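Local coordinates for glycoside hydrolase family 15, cellulose signaling associated protein envoy (Hypocrea jecorina, PDB 4WUJ) that senses blue light through an FMN-binding LOV domain and probably links light with oxidative-stress signalling in this fungus, at residues 13-16 with 17-20; 92-95 with 96-100. One frame throughout, in Å; residues are numbered along the deposited sequence.

Contact 1: 13-16 with 17-20; sequences DVMG and ILLR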
ATOM      1  N   ASP C  13      -1.583 -10.386   3.246  1.00 31.87           N
ATOM      2  CA  ASP C  13      -0.256  -9.802   3.111  1.00 30.52           C
ATOM      3  C   ASP C  13      -0.104  -9.138   1.752  1.00 26.74           C
ATOM      4  O   ASP C  13       0.631  -9.614   0.891  1.00 28.74           O
ATOM      5  CB  ASP C  13       0.830 -10.859   3.316  1.00 28.20           C
ATOM      6  CG  ASP C  13       2.238 -10.251   3.361  1.00 31.63           C
ATOM      7  OD1 ASP C  13       2.340  -9.011   3.388  1.00 29.18           O
ATOM      8  OD2 ASP C  13       3.235 -11.009   3.376  1.00 36.42           O
ATOM      9  N   VAL C  14      -0.798  -8.027   1.567  1.00 24.81           N
ATOM     10  CA  VAL C  14      -0.799  -7.360   0.275  1.00 34.08           C
ATOM     11  C   VAL C  14       0.618  -7.012  -0.138  1.00 37.82           C
ATOM     12  O   VAL C  14       1.011  -7.150  -1.309  1.00 33.66           O
ATOM     13  CB  VAL C  14      -1.682  -6.097   0.276  1.00 28.95           C
ATOM     14  CG1 VAL C  14      -1.696  -5.429  -1.070  1.00 36.62           C
ATOM     15  CG2 VAL C  14      -3.120  -6.462   0.689  1.00 29.19           C
ATOM     16  N   MET C  15       1.418  -6.580   0.815  1.00 31.60           N
ATOM     17  CA  MET C  15       2.688  -6.044   0.417  1.00 33.88           C
ATOM     18  C   MET C  15       3.635  -7.214   0.109  1.00 33.73           C
ATOM     19  O   MET C  15       4.464  -7.108  -0.807  1.00 37.16           O
ATOM     20  CB  MET C  15       3.183  -5.008   1.439  1.00 46.54           C
ATOM     21  CG  MET C  15       2.046  -3.981   1.882  1.00 41.25           C
ATOM     22  SD  MET C  15       1.881  -2.391   0.984  1.00 49.50           S
ATOM     23  CE  MET C  15       2.305  -1.198   2.250  1.00 40.95           C
ATOM     24  N   GLY C  16       3.469  -8.352   0.789  1.00 26.66           N
ATOM     25  CA  GLY C  16       4.195  -9.559   0.397  1.00 33.41           C
ATOM     26  C   GLY C  16       3.799 -10.068  -1.020  1.00 44.47           C
ATOM     27  O   GLY C  16       4.611 -10.629  -1.777  1.00 38.90           O
ATOM     28  N   ILE C  17       2.523  -9.895  -1.351  1.00 41.11           N
ATOM     29  CA  ILE C  17       2.015 -10.102  -2.708  1.00 39.42           C
ATOM     30  C   ILE C  17       2.710  -9.171  -3.713  1.00 41.70           C
ATOM     31  O   ILE C  17       3.228  -9.625  -4.731  1.00 29.85           O
ATOM     32  CB  ILE C  17       0.497  -9.888  -2.718  1.00 31.42           C
ATOM     33  CG1 ILE C  17      -0.181 -11.152  -2.189  1.00 38.15           C
ATOM     34  CG2 ILE C  17      -0.010  -9.495  -4.079  1.00 35.46           C
ATOM     35  CD1 ILE C  17      -1.647 -11.025  -2.034  1.00 38.16           C
ATOM     36  N   LEU C  18       2.727  -7.877  -3.422  1.00 35.81           N
ATOM     37  CA  LEU C  18       3.400  -6.900  -4.290  1.00 45.73           C
ATOM     38  C   LEU C  18       4.890  -7.174  -4.446  1.00 41.14           C
ATOM     39  O   LEU C  18       5.457  -7.081  -5.512  1.00 41.35           O
ATOM     40  CB  LEU C  18       3.225  -5.488  -3.733  1.00 37.95           C
ATOM     41  CG  LEU C  18       1.789  -5.007  -3.826  1.00 30.85           C
ATOM     42  CD1 LEU C  18       1.635  -3.698  -3.144  1.00 38.97           C
ATOM     43  CD2 LEU C  18       1.325  -4.904  -5.291  1.00 48.10           C
ATOM     44  N   LEU C  19       5.543  -7.513  -3.370  1.00 43.57           N
ATOM     45  CA  LEU C  19       6.943  -7.774  -3.473  1.00 47.70           C
ATOM     46  C   LEU C  19       7.224  -8.957  -4.405  1.00 50.37           C
ATOM     47  O   LEU C  19       8.144  -8.898  -5.216  1.00 50.05           O
ATOM     48  CB  LEU C  19       7.507  -8.025  -2.094  1.00 43.27           C
ATOM     49  CG  LEU C  19       9.017  -7.936  -1.989  1.00 47.39           C
ATOM     50  CD1 LEU C  19       9.547  -6.643  -2.634  1.00 41.12           C
ATOM     51  CD2 LEU C  19       9.398  -8.042  -0.504  1.00 42.10           C
ATOM     52  N   ARG C  20       6.461 -10.042  -4.287  1.00 48.74           N
ATOM     53  CA  ARG C  20       6.676 -11.198  -5.163  1.00 50.92           C
ATOM     54  C   ARG C  20       6.514 -10.773  -6.629  1.00 51.91           C
ATOM     55  O   ARG C  20       7.304 -11.156  -7.524  1.00 43.75           O
ATOM     56  CB  ARG C  20       5.689 -12.308  -4.830  1.00 51.27           C
ATOM     57  CG  ARG C  20       6.302 -13.496  -4.126  1.00 65.63           C
ATOM     58  CD  ARG C  20       5.272 -14.223  -3.265  1.00 63.79           C
ATOM     59  NE  ARG C  20       4.023 -14.507  -3.977  1.00 61.15           N
ATOM     60  CZ  ARG C  20       2.834 -14.599  -3.384  1.00 57.58           C
ATOM     61  NH1 ARG C  20       2.725 -14.429  -2.062  1.00 66.57           N
ATOM     62  NH2 ARG C  20       1.754 -14.865  -4.108  1.00 55.52           N
TER

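Contact 2: 92-95 with 96-100; sequences DAVQ and EMRRA. With FMN (flavin mononucleotide), chain I; SO4 (sulfate ion), chain J.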
ATOM      1  N   ASP C  92     -11.654  -2.140 -26.966  1.00 49.23           N
ATOM      2  CA  ASP C  92     -10.798  -3.304 -27.102  1.00 49.58           C
ATOM      3  C   ASP C  92     -10.163  -3.640 -25.735  1.00 42.53           C
ATOM      4  O   ASP C  92      -9.650  -4.739 -25.518  1.00 30.83           O
ATOM      5  CB  ASP C  92      -9.717  -3.044 -28.152  1.00 47.86           C
ATOM      6  CG  ASP C  92     -10.278  -3.032 -29.610  1.00 65.57           C
ATOM      7  OD1 ASP C  92     -11.286  -3.732 -29.919  1.00 57.72           O
ATOM      8  OD2 ASP C  92      -9.696  -2.309 -30.449  1.00 56.18           O
ATOM      9  N   ALA C  93     -10.180  -2.667 -24.832  1.00 42.69           N
ATOM     10  CA  ALA C  93      -9.552  -2.816 -23.524  1.00 46.17           C
ATOM     11  C   ALA C  93     -10.209  -3.976 -22.773  1.00 32.81           C
ATOM     12  O   ALA C  93      -9.524  -4.889 -22.341  1.00 30.10           O
ATOM     13  CB  ALA C  93      -9.683  -1.544 -22.755  1.00 39.72           C
ATOM     14  N   VAL C  94     -11.535  -3.955 -22.717  1.00 29.48           N
ATOM     15  CA  VAL C  94     -12.314  -5.016 -22.095  1.00 40.00           C
ATOM     16  C   VAL C  94     -11.913  -6.431 -22.544  1.00 38.08           C
ATOM     17  O   VAL C  94     -11.638  -7.278 -21.668  1.00 28.91           O
ATOM     18  CB  VAL C  94     -13.833  -4.778 -22.291  1.00 41.44           C
ATOM     19  CG1 VAL C  94     -14.648  -5.938 -21.744  1.00 30.88           C
ATOM     20  CG2 VAL C  94     -14.232  -3.497 -21.609  1.00 32.42           C
ATOM     21  N   GLN C  95     -11.850  -6.692 -23.860  1.00 32.65           N
ATOM     22  CA  GLN C  95     -11.458  -8.029 -24.358  1.00 33.56           C
ATOM     23  C   GLN C  95     -10.025  -8.380 -24.007  1.00 34.51           C
ATOM     24  O   GLN C  95      -9.705  -9.539 -23.675  1.00 28.69           O
ATOM     25  CB  GLN C  95     -11.474  -8.178 -25.898  1.00 39.43           C
ATOM     26  CG  GLN C  95     -12.551  -7.529 -26.688  1.00 51.47           C
ATOM     27  CD  GLN C  95     -12.357  -7.810 -28.201  1.00 63.74           C
ATOM     28  OE1 GLN C  95     -12.198  -8.974 -28.620  1.00 58.37           O
ATOM     29  NE2 GLN C  95     -12.330  -6.740 -29.009  1.00 56.51           N
ATOM     30  N   GLU C  96      -9.140  -7.403 -24.198  1.00 29.49           N
ATOM     31  CA  GLU C  96      -7.729  -7.598 -23.856  1.00 33.33           C
ATOM     32  C   GLU C  96      -7.650  -8.018 -22.369  1.00 28.00           C
ATOM     33  O   GLU C  96      -7.000  -9.004 -22.039  1.00 30.11           O
ATOM     34  CB  GLU C  96      -6.924  -6.324 -24.131  1.00 42.13           C
ATOM     35  CG  GLU C  96      -5.496  -6.583 -24.634  1.00 52.25           C
ATOM     36  CD  GLU C  96      -4.593  -5.327 -24.624  1.00 48.86           C
ATOM     37  OE1 GLU C  96      -5.096  -4.180 -24.769  1.00 32.32           O
ATOM     38  OE2 GLU C  96      -3.367  -5.502 -24.447  1.00 54.36           O
ATOM     39  N   MET C  97      -8.346  -7.303 -21.486  1.00 23.04           N
ATOM     40  CA  MET C  97      -8.317  -7.682 -20.070  1.00 29.64           C
ATOM     41  C   MET C  97      -8.888  -9.110 -19.916  1.00 28.94           C
ATOM     42  O   MET C  97      -8.274  -9.973 -19.294  1.00 22.41           O
ATOM     43  CB  MET C  97      -9.112  -6.690 -19.234  1.00 32.92           C
ATOM     44  CG  MET C  97      -8.345  -5.394 -18.937  1.00 25.85           C
ATOM     45  SD  MET C  97      -9.184  -4.251 -17.821  1.00 26.69           S
ATOM     46  CE  MET C  97     -10.700  -3.895 -18.671  1.00 23.03           C
ATOM     47  N   ARG C  98     -10.018  -9.363 -20.586  1.00 29.00           N
ATOM     48  CA  ARG C  98     -10.713 -10.633 -20.489  1.00 31.49           C
ATOM     49  C   ARG C  98      -9.820 -11.789 -20.877  1.00 32.84           C
ATOM     50  O   ARG C  98      -9.772 -12.832 -20.185  1.00 24.24           O
ATOM     51  CB  ARG C  98     -11.963 -10.620 -21.361  1.00 32.17           C
ATOM     52  CG  ARG C  98     -12.767 -11.877 -21.229  1.00 29.40           C
ATOM     53  CD  ARG C  98     -14.153 -11.778 -21.826  1.00 31.15           C
ATOM     54  NE  ARG C  98     -14.076 -11.529 -23.254  1.00 37.73           N
ATOM     55  CZ  ARG C  98     -14.500 -10.424 -23.855  1.00 38.71           C
ATOM     56  NH1 ARG C  98     -15.090  -9.452 -23.170  1.00 34.25           N
ATOM     57  NH2 ARG C  98     -14.357 -10.308 -25.162  1.00 44.28           N
ATOM     58  N   ARG C  99      -9.079 -11.573 -21.961  1.00 30.25           N
ATOM     59  CA  ARG C  99      -8.296 -12.624 -22.586  1.00 32.95           C
ATOM     60  C   ARG C  99      -7.031 -12.802 -21.793  1.00 26.99           C
ATOM     61  O   ARG C  99      -6.553 -13.916 -21.565  1.00 34.72           O
ATOM     62  CB  ARG C  99      -7.982 -12.266 -24.043  1.00 44.71           C
ATOM     63  CG  ARG C  99      -8.946 -12.908 -25.075  1.00 53.96           C
ATOM     64  CD  ARG C  99      -9.539 -11.878 -26.061  1.00 60.42           C
ATOM     65  NE  ARG C  99     -10.283 -12.501 -27.151  1.00 62.75           N
ATOM     66  CZ  ARG C  99     -10.598 -11.896 -28.299  1.00 60.75           C
ATOM     67  NH1 ARG C  99     -10.228 -10.634 -28.540  1.00 62.25           N
ATOM     68  NH2 ARG C  99     -11.284 -12.569 -29.225  1.00 53.85           N
ATOM     69  N   ALA C 100      -6.510 -11.702 -21.299  1.00 28.03           N
ATOM     70  CA  ALA C 100      -5.295 -11.778 -20.499  1.00 33.74           C
ATOM     71  C   ALA C 100      -5.569 -12.525 -19.197  1.00 29.23           C
ATOM     72  O   ALA C 100      -4.839 -13.462 -18.819  1.00 31.19           O
ATOM     73  CB  ALA C 100      -4.800 -10.408 -20.238  1.00 34.42           C
TER
HETATM   74  N1  FMN I5201     -11.936  -3.358 -15.405  1.00 29.08           N
HETATM   75  C2  FMN I5201     -12.040  -1.983 -15.409  1.00 32.35           C
HETATM   76  O2  FMN I5201     -12.730  -1.414 -16.253  1.00 31.55           O
HETATM   77  N3  FMN I5201     -11.375  -1.232 -14.443  1.00 28.33           N
HETATM   78  C4  FMN I5201     -10.594  -1.827 -13.483  1.00 31.35           C
HETATM   79  O4  FMN I5201     -10.041  -1.126 -12.641  1.00 24.07           O
HETATM   80  C4A FMN I5201     -10.479  -3.225 -13.467  1.00 37.12           C
HETATM   81  N5  FMN I5201      -9.715  -3.862 -12.498  1.00 27.20           N
HETATM   82  C5A FMN I5201      -9.596  -5.222 -12.501  1.00 26.15           C
HETATM   83  C6  FMN I5201      -8.808  -5.810 -11.529  1.00 23.73           C
HETATM   84  C7  FMN I5201      -8.684  -7.188 -11.475  1.00 28.87           C
HETATM   85  C7M FMN I5201      -7.810  -7.776 -10.411  1.00 22.78           C
HETATM   86  C8  FMN I5201      -9.359  -7.986 -12.427  1.00 27.27           C
HETATM   87  C8M FMN I5201      -9.226  -9.488 -12.378  1.00 20.67           C
HETATM   88  C9  FMN I5201     -10.139  -7.378 -13.419  1.00 25.62           C
HETATM   89  C9A FMN I5201     -10.266  -5.994 -13.460  1.00 27.19           C
HETATM   90  N10 FMN I5201     -11.051  -5.358 -14.429  1.00 31.76           N
HETATM   91  C10 FMN I5201     -11.157  -3.981 -14.432  1.00 30.28           C
HETATM   92  C1' FMN I5201     -11.770  -6.081 -15.548  1.00 24.59           C
HETATM   93  C2' FMN I5201     -13.129  -6.685 -15.280  1.00 27.07           C
HETATM   94  O2' FMN I5201     -13.184  -7.106 -13.938  1.00 23.79           O
HETATM   95  C3' FMN I5201     -13.365  -7.821 -16.317  1.00 26.52           C
HETATM   96  O3' FMN I5201     -12.330  -8.796 -16.242  1.00 24.30           O
HETATM   97  C4' FMN I5201     -13.415  -7.248 -17.754  1.00 29.40           C
HETATM   98  O4' FMN I5201     -14.549  -6.413 -17.857  1.00 25.65           O
HETATM   99  C5' FMN I5201     -13.417  -8.330 -18.849  1.00 27.39           C
HETATM  100  O5' FMN I5201     -14.396  -9.314 -18.565  1.00 24.84           O
HETATM  101  P   FMN I5201     -15.901  -9.147 -19.065  1.00 30.39           P
HETATM  102  O1P FMN I5201     -16.652 -10.329 -18.472  1.00 33.69           O
HETATM  103  O2P FMN I5201     -16.586  -7.895 -18.633  1.00 27.14           O
HETATM  104  O3P FMN I5201     -15.929  -9.217 -20.556  1.00 32.34           O
HETATM  105  S   SO4 J5202     -13.848 -13.659 -26.393  1.00 53.27           S
HETATM  106  O1  SO4 J5202     -14.012 -12.492 -27.255  1.00 52.35           O
HETATM  107  O2  SO4 J5202     -14.829 -13.613 -25.310  1.00 46.26           O
HETATM  108  O3  SO4 J5202     -12.467 -13.821 -25.949  1.00 46.58           O
HETATM  109  O4  SO4 J5202     -14.163 -14.855 -27.138  1.00 47.54           O

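Contact 1: 13-16 with 17-20
Leu18 overlaps Val14 one helical turn back: its CD1 lies 4.3 Å from Val14 CG1, and its CG rests against the carbonyl oxygen Val14 O. The same CD1 also meets the sulfur of Met15, so that one methyl meets the side chains of both residues. With CG opposite its own carbonyl carbon (chi1 -69°), Leu18 leans back along the helix toward these partners. Ile17 sits one residue earlier, its CB 3.1 Å from Val14 O and its CG1 beside Asp13 O. This is the N-terminal end, about two turns, of helix 14-22 of this LOV-domain construct, lying against strand 39-44 of the PAS sheet, and Asp13 is its N-cap. The cap bond runs from Gly16 N to Asp13 OD1 at 2.9 Å, arriving from above the carboxylate plane, 65° out of it. OD1 also accepts from Leu34 N of the second subunit, so two backbone N-H groups grip one carboxylate oxygen. Val14, Ile17 and Leu18 touch Leu40 and Leu42, whereas Met15 packs on Leu18 of the second subunit. Successive i to i+4 backbone bonds hold the helix together, from Ile17 N to Asp13 O at 2.9 Å through to the longer Arg20 N to Gly16 O at 3.2 Å. Arg20 passes Gly16 O with CB and CD, and the bend at chi3 (49°) then turns its guanidinium, which makes a cation-pi contact with Trp131.

Contact 2: 92-95 with 96-100
The Arg98 guanidinium has Gln95 CA over one face, 3.7 Å above the plane and offset toward the rim, with the flavin phosphate oxygen O3P and sulfate O3 at its edges, in plane. The Arg99 guanidinium carries sulfate O1 over one face, also toward the rim. Both belong to helix 92-103 of the PAS fold, which in this LOV domain lies beside the FMN and packs on strand 107-114 through Ala93, Glu96 and Met97. Arg98 NH1 gives its hydrogen to FMN O3P at 2.8 Å, a fairly straight bond of 158°. On its other nitrogens the same group holds a sulfate, probably from the crystallisation liquor: NH2 bonds to O1 at 3.0 Å, while the bond from NE to O2 is weak. One cation thus bridges two anions, an arrangement that probably fixes the rotation of its plane. CG stands opposite the backbone N (chi1 -176°), and the bend at chi3 turns the head back over Val94 and Gln95. Val94 CG1 reaches NH1 obliquely while also lying 3.7 Å from FMN O3P, and Gln95 CG passes 3.6 Å from NH2. Gln95 and Arg99 run alongside each other, pointing the same way with amide and guanidinium planes 39° apart; Gln95 OE1 and Arg99 NH1 are close, but their angle is too poor for a hydrogen bond. Arg99 NE adds a weak bond to sulfate O3, and Arg102 is a further partner of this ion. On the flavin side, Met97 brings its terminal methyl to the rim of the isoalloxazine, CE 3.5 Å from FMN N1.

In the fold
From the N terminus the chain first forms helix 14-22, whose N-terminal part is contact 1; it then runs through strands 39-44 and 52-55 and the short helices 57-63 and 67-70 before reaching helix 92-103, where contact 2 lies. Each contact joins adjoining residues within a single helix, spanning successive turns and closing no long loop, and the two follow in series without nesting or crossing. They sit on opposite sides of the chain's centre, and the centres of contact 1 and contact 2 are about 25 Å apart. Contact 1 ties the N-terminal helix to strand 39-44 and to the second subunit; contact 2 ties helix 92-103 to strand 107-114 and the FMN.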